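Side-chain contacts in fructooligosaccharide ABC transporter substrate-binding protein FusA (Streptococcus pneumoniae, PDB 5G5Y), which binds kestose, nystose and longer fructooligosaccharides, but not sucrose, as the solute-binding part of the FusABC-MsmK import complex: residues 65-68 against 74-77; 70-75 against 79-84. All coordinates share one frame; numbering follows the deposited sequence.

Interaction 1. Residues 65-68 against 74-77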
loop_
_atom_site.group_PDB
_atom_site.type_symbol
_atom_site.label_atom_id
_atom_site.label_comp_id
_atom_site.label_asym_id
_atom_site.label_seq_id
_atom_site.Cartn_x
_atom_site.Cartn_y
_atom_site.Cartn_z
ATOM N N ASP A 65 7.933 -15.028 3.203
ATOM C CA ASP A 65 6.734 -15.784 3.519
ATOM C C ASP A 65 5.379 -15.105 3.303
ATOM O O ASP A 65 4.392 -15.798 2.959
ATOM C CB ASP A 65 6.799 -16.190 4.995
ATOM C CG ASP A 65 5.651 -17.149 5.408
ATOM O OD1 ASP A 65 5.019 -17.840 4.525
ATOM O OD2 ASP A 65 5.398 -17.199 6.626
ATOM N N GLY A 66 5.283 -13.820 3.609
ATOM C CA GLY A 66 3.990 -13.087 3.499
ATOM C C GLY A 66 2.710 -13.626 4.172
ATOM O O GLY A 66 1.619 -13.374 3.685
ATOM N N ALA A 67 2.803 -14.320 5.294
ATOM C CA ALA A 67 1.604 -14.900 5.917
ATOM C C ALA A 67 0.686 -13.858 6.561
ATOM O O ALA A 67 1.156 -12.801 6.956
ATOM C CB ALA A 67 2.007 -15.881 6.966
ATOM N N SER A 68 -0.600 -14.190 6.685
ATOM C CA SER A 68 -1.564 -13.366 7.410
ATOM C C SER A 68 -1.368 -13.483 8.947
ATOM O O SER A 68 -0.733 -14.428 9.449
ATOM C CB SER A 68 -2.990 -13.777 7.042
ATOM O OG SER A 68 -3.309 -15.008 7.675
ATOM N N ASN A 74 -1.990 -19.103 14.342
ATOM C CA ASN A 74 -2.176 -20.546 14.286
ATOM C C ASN A 74 -0.831 -21.265 14.409
ATOM O O ASN A 74 -0.700 -22.182 15.210
ATOM C CB ASN A 74 -2.871 -20.956 13.001
ATOM C CG ASN A 74 -4.373 -20.848 13.093
ATOM O OD1 ASN A 74 -4.964 -20.945 14.191
ATOM N ND2 ASN A 74 -5.013 -20.627 11.944
ATOM N N TRP A 75 0.166 -20.829 13.639
ATOM C CA TRP A 75 1.468 -21.503 13.655
ATOM C C TRP A 75 2.165 -21.396 15.005
ATOM O O TRP A 75 2.805 -22.354 15.450
ATOM C CB TRP A 75 2.398 -20.966 12.582
ATOM C CG TRP A 75 1.934 -21.197 11.212
ATOM C CD1 TRP A 75 1.037 -22.144 10.791
ATOM C CD2 TRP A 75 2.324 -20.461 10.035
ATOM N NE1 TRP A 75 0.848 -22.035 9.429
ATOM C CE2 TRP A 75 1.616 -21.014 8.939
ATOM C CE3 TRP A 75 3.162 -19.368 9.810
ATOM C CZ2 TRP A 75 1.756 -20.534 7.632
ATOM C CZ3 TRP A 75 3.333 -18.908 8.513
ATOM C CH2 TRP A 75 2.619 -19.482 7.434
ATOM N N ALA A 76 2.043 -20.236 15.634
ATOM C CA ALA A 76 2.576 -20.023 16.991
ATOM C C ALA A 76 1.893 -20.929 18.004
ATOM O O ALA A 76 2.565 -21.635 18.773
ATOM C CB ALA A 76 2.416 -18.569 17.407
ATOM N N LYS A 77 0.565 -20.932 17.967
ATOM C CA LYS A 77 -0.266 -21.755 18.875
ATOM C C LYS A 77 0.057 -23.260 18.751
ATOM O O LYS A 77 0.194 -23.963 19.756
ATOM C CB LYS A 77 -1.737 -21.504 18.551
ATOM C CG LYS A 77 -2.725 -21.985 19.569
ATOM C CD LYS A 77 -4.153 -21.777 19.057
ATOM C CE LYS A 77 -5.171 -21.910 20.189
ATOM N NZ LYS A 77 -4.840 -22.997 21.163
#
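D65 and W75 reach for each other from opposite directions, each set by its first torsion. In D65 the carboxylate is swung away from its own backbone N (chi1 -173°). W75 CG sits anti to the carbonyl carbon (chi1 -64°), and the indole extends from there toward the loop. D65 OD2 arrives at the ring edge, 3.3 Å from W75 CZ3. Carboxylate and ring are nearly coplanar, with 17° between their planes. An oxygen placed there faces the slightly positive rim of the indole rather than its electron-rich face. The methyl of A67 touches the same end of the ring obliquely, with CB 3.6 Å from W75 CZ3. The ring thus meets a carboxylate at its edge and a methyl group close by. The charge of D65 has a stronger partner outside: OD1 forms a salt bridge with R49. That bond probably helps to fix the rotation of the carboxylate. D308 accepts a hydrogen bond from A67 N and brings a like charge close to D65 OD2. The contact joins the loop after strand 61-63 to helix 69-77, which starts just past the N-cap S68. Helix 45-55 packs against the same tryptophan through R49, N50 and I53.

Interaction 2. Residues 70-75 against 79-84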
loop_
_atom_site.group_PDB
_atom_site.type_symbol
_atom_site.label_atom_id
_atom_site.label_comp_id
_atom_site.label_asym_id
_atom_site.label_seq_id
_atom_site.Cartn_x
_atom_site.Cartn_y
_atom_site.Cartn_z
ATOM N N VAL A 70 -3.661 -14.184 11.098
ATOM C CA VAL A 70 -4.362 -15.437 11.432
ATOM C C VAL A 70 -3.423 -16.635 11.336
ATOM O O VAL A 70 -3.377 -17.428 12.260
ATOM C CB VAL A 70 -5.598 -15.638 10.530
ATOM C CG1 VAL A 70 -6.093 -17.078 10.562
ATOM C CG2 VAL A 70 -6.705 -14.728 11.009
ATOM N N ASP A 71 -2.693 -16.732 10.218
ATOM C CA ASP A 71 -1.700 -17.802 9.964
ATOM C C ASP A 71 -0.625 -17.778 11.027
ATOM O O ASP A 71 -0.312 -18.818 11.606
ATOM C CB ASP A 71 -0.976 -17.656 8.600
ATOM C CG ASP A 71 -1.838 -17.934 7.391
ATOM O OD1 ASP A 71 -2.791 -18.722 7.457
ATOM O OD2 ASP A 71 -1.520 -17.353 6.317
ATOM N N LEU A 72 -0.022 -16.611 11.286
ATOM C CA LEU A 72 1.056 -16.531 12.303
ATOM C C LEU A 72 0.596 -17.042 13.656
ATOM O O LEU A 72 1.302 -17.822 14.292
ATOM C CB LEU A 72 1.602 -15.090 12.498
ATOM C CG LEU A 72 2.440 -14.542 11.339
ATOM C CD1 LEU A 72 2.787 -13.058 11.618
ATOM C CD2 LEU A 72 3.694 -15.376 11.094
ATOM N N MET A 73 -0.595 -16.607 14.073
ATOM C CA MET A 73 -1.199 -17.038 15.341
ATOM C C MET A 73 -1.434 -18.542 15.411
ATOM O O MET A 73 -1.140 -19.165 16.425
ATOM C CB MET A 73 -2.536 -16.323 15.593
ATOM C CG MET A 73 -2.422 -14.878 16.049
ATOM S SD MET A 73 -1.042 -14.522 17.166
ATOM C CE MET A 73 -1.814 -13.069 17.899
ATOM N N ASN A 74 -1.990 -19.103 14.342
ATOM C CA ASN A 74 -2.176 -20.546 14.286
ATOM C C ASN A 74 -0.831 -21.265 14.409
ATOM O O ASN A 74 -0.700 -22.182 15.210
ATOM C CB ASN A 74 -2.871 -20.956 13.001
ATOM C CG ASN A 74 -4.373 -20.848 13.093
ATOM O OD1 ASN A 74 -4.964 -20.945 14.191
ATOM N ND2 ASN A 74 -5.013 -20.627 11.944
ATOM N N TRP A 75 0.166 -20.829 13.639
ATOM C CA TRP A 75 1.468 -21.503 13.655
ATOM C C TRP A 75 2.165 -21.396 15.005
ATOM O O TRP A 75 2.805 -22.354 15.450
ATOM C CB TRP A 75 2.398 -20.966 12.582
ATOM C CG TRP A 75 1.934 -21.197 11.212
ATOM C CD1 TRP A 75 1.037 -22.144 10.791
ATOM C CD2 TRP A 75 2.324 -20.461 10.035
ATOM N NE1 TRP A 75 0.848 -22.035 9.429
ATOM C CE2 TRP A 75 1.616 -21.014 8.939
ATOM C CE3 TRP A 75 3.162 -19.368 9.810
ATOM C CZ2 TRP A 75 1.756 -20.534 7.632
ATOM C CZ3 TRP A 75 3.333 -18.908 8.513
ATOM C CH2 TRP A 75 2.619 -19.482 7.434
ATOM N N GLY A 79 2.931 -24.410 17.708
ATOM C CA GLY A 79 4.377 -24.625 17.841
ATOM C C GLY A 79 5.107 -24.903 16.527
ATOM O O GLY A 79 6.206 -25.441 16.546
ATOM N N VAL A 80 4.529 -24.528 15.396
ATOM C CA VAL A 80 5.230 -24.640 14.094
ATOM C C VAL A 80 6.369 -23.607 13.989
ATOM O O VAL A 80 7.475 -23.923 13.505
ATOM C CB VAL A 80 4.229 -24.503 12.937
ATOM C CG1 VAL A 80 4.915 -24.348 11.587
ATOM C CG2 VAL A 80 3.280 -25.703 12.947
ATOM N N ILE A 81 6.099 -22.402 14.478
ATOM C CA ILE A 81 7.101 -21.334 14.473
ATOM C C ILE A 81 7.402 -20.972 15.896
ATOM O O ILE A 81 6.579 -21.215 16.759
ATOM C CB ILE A 81 6.665 -20.095 13.653
ATOM C CG1 ILE A 81 5.418 -19.388 14.225
ATOM C CG2 ILE A 81 6.439 -20.513 12.204
ATOM C CD1 ILE A 81 5.011 -18.116 13.495
ATOM N N ILE A 82 8.530 -20.313 16.121
ATOM C CA ILE A 82 8.967 -19.962 17.464
ATOM C C ILE A 82 9.002 -18.445 17.691
ATOM O O ILE A 82 9.117 -17.662 16.713
ATOM C CB ILE A 82 10.361 -20.541 17.773
ATOM C CG1 ILE A 82 11.457 -19.951 16.855
ATOM C CG2 ILE A 82 10.294 -22.062 17.629
ATOM C CD1 ILE A 82 12.877 -20.187 17.342
ATOM N N PRO A 83 8.907 -18.025 18.976
ATOM C CA PRO A 83 9.160 -16.627 19.284
ATOM C C PRO A 83 10.631 -16.274 19.052
ATOM O O PRO A 83 11.520 -17.080 19.338
ATOM C CB PRO A 83 8.783 -16.497 20.771
ATOM C CG PRO A 83 8.111 -17.766 21.150
ATOM C CD PRO A 83 8.589 -18.814 20.184
ATOM N N VAL A 84 10.877 -15.072 18.549
ATOM C CA VAL A 84 12.222 -14.641 18.159
ATOM C C VAL A 84 12.728 -13.371 18.859
ATOM O O VAL A 84 13.819 -12.909 18.528
ATOM C CB VAL A 84 12.294 -14.394 16.632
ATOM C CG1 VAL A 84 11.902 -15.647 15.880
ATOM C CG2 VAL A 84 11.399 -13.229 16.220
#
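W75 and V80 are joined through the backbone where helix 69-77 ends. W75 O takes a hydrogen bond from V80 N at 2.8 Å, with the donor in the carbonyl plane. The N-H itself points less well, at 135° to the acceptor. This is the i+5 to i bond of a Schellman motif, with G79 as its positive-phi residue. I81 N adds a weak second bond to the same oxygen, long at 3.4 Å. That bond is straighter, at 164°. G79 N is also close to W75 O, but its angle is too poor for a hydrogen bond. Within the helix, V70 O accepts from N74 N and D71 O from W75 N. D71 O also lies over one face of the indole, offset toward the rim. Beyond the turn, V80, I82 and V84 have backbone hydrogen bonds with S314, I312 and I116.

Aliphatic groups pack beside the turn. I81 holds CG1 between its backbone N and carbonyl carbon (chi1 63°), and this branch runs to the helix. CG1 sits 3.8 Å from W75 CB. At its end, I81 CD1 meets L72 CD2 at 3.9 Å, the two side chains crossing at about a right angle. V80 CB packs on W75 CB at 4.0 Å. V311 of strand 310-312 touches both L72 and I81.

The chemistry implies a change of partner at the helix end. W75 O loses its usual i+4 donor because G79 N points badly. V80 N, and weakly I81 N, replace it. The carbons of L72, W75, V80 and I81 lie against one another next to this bonded carbonyl.

From the N terminus, the chain leaves strand 61-63 and enters the loop of residues 65-68. Interaction 1 closes this loop onto the last turn of helix 69-77, spanning most of the helix. Interaction 2 begins within that span and closes the next turn, where residues 79-81 pack back on the helix and the chain goes on to helix 85-91. The two loops therefore overlap, and neither contains the other. They share W75, whose ring end serves interaction 1 and whose CB and carbonyl serve interaction 2. The contacts also touch directly, A76 N lying 3.8 Å from I81 CG1. Together they tie both loops flanking helix 69-77 to it, with helix 45-55 and strand 310-312 also touching these side chains.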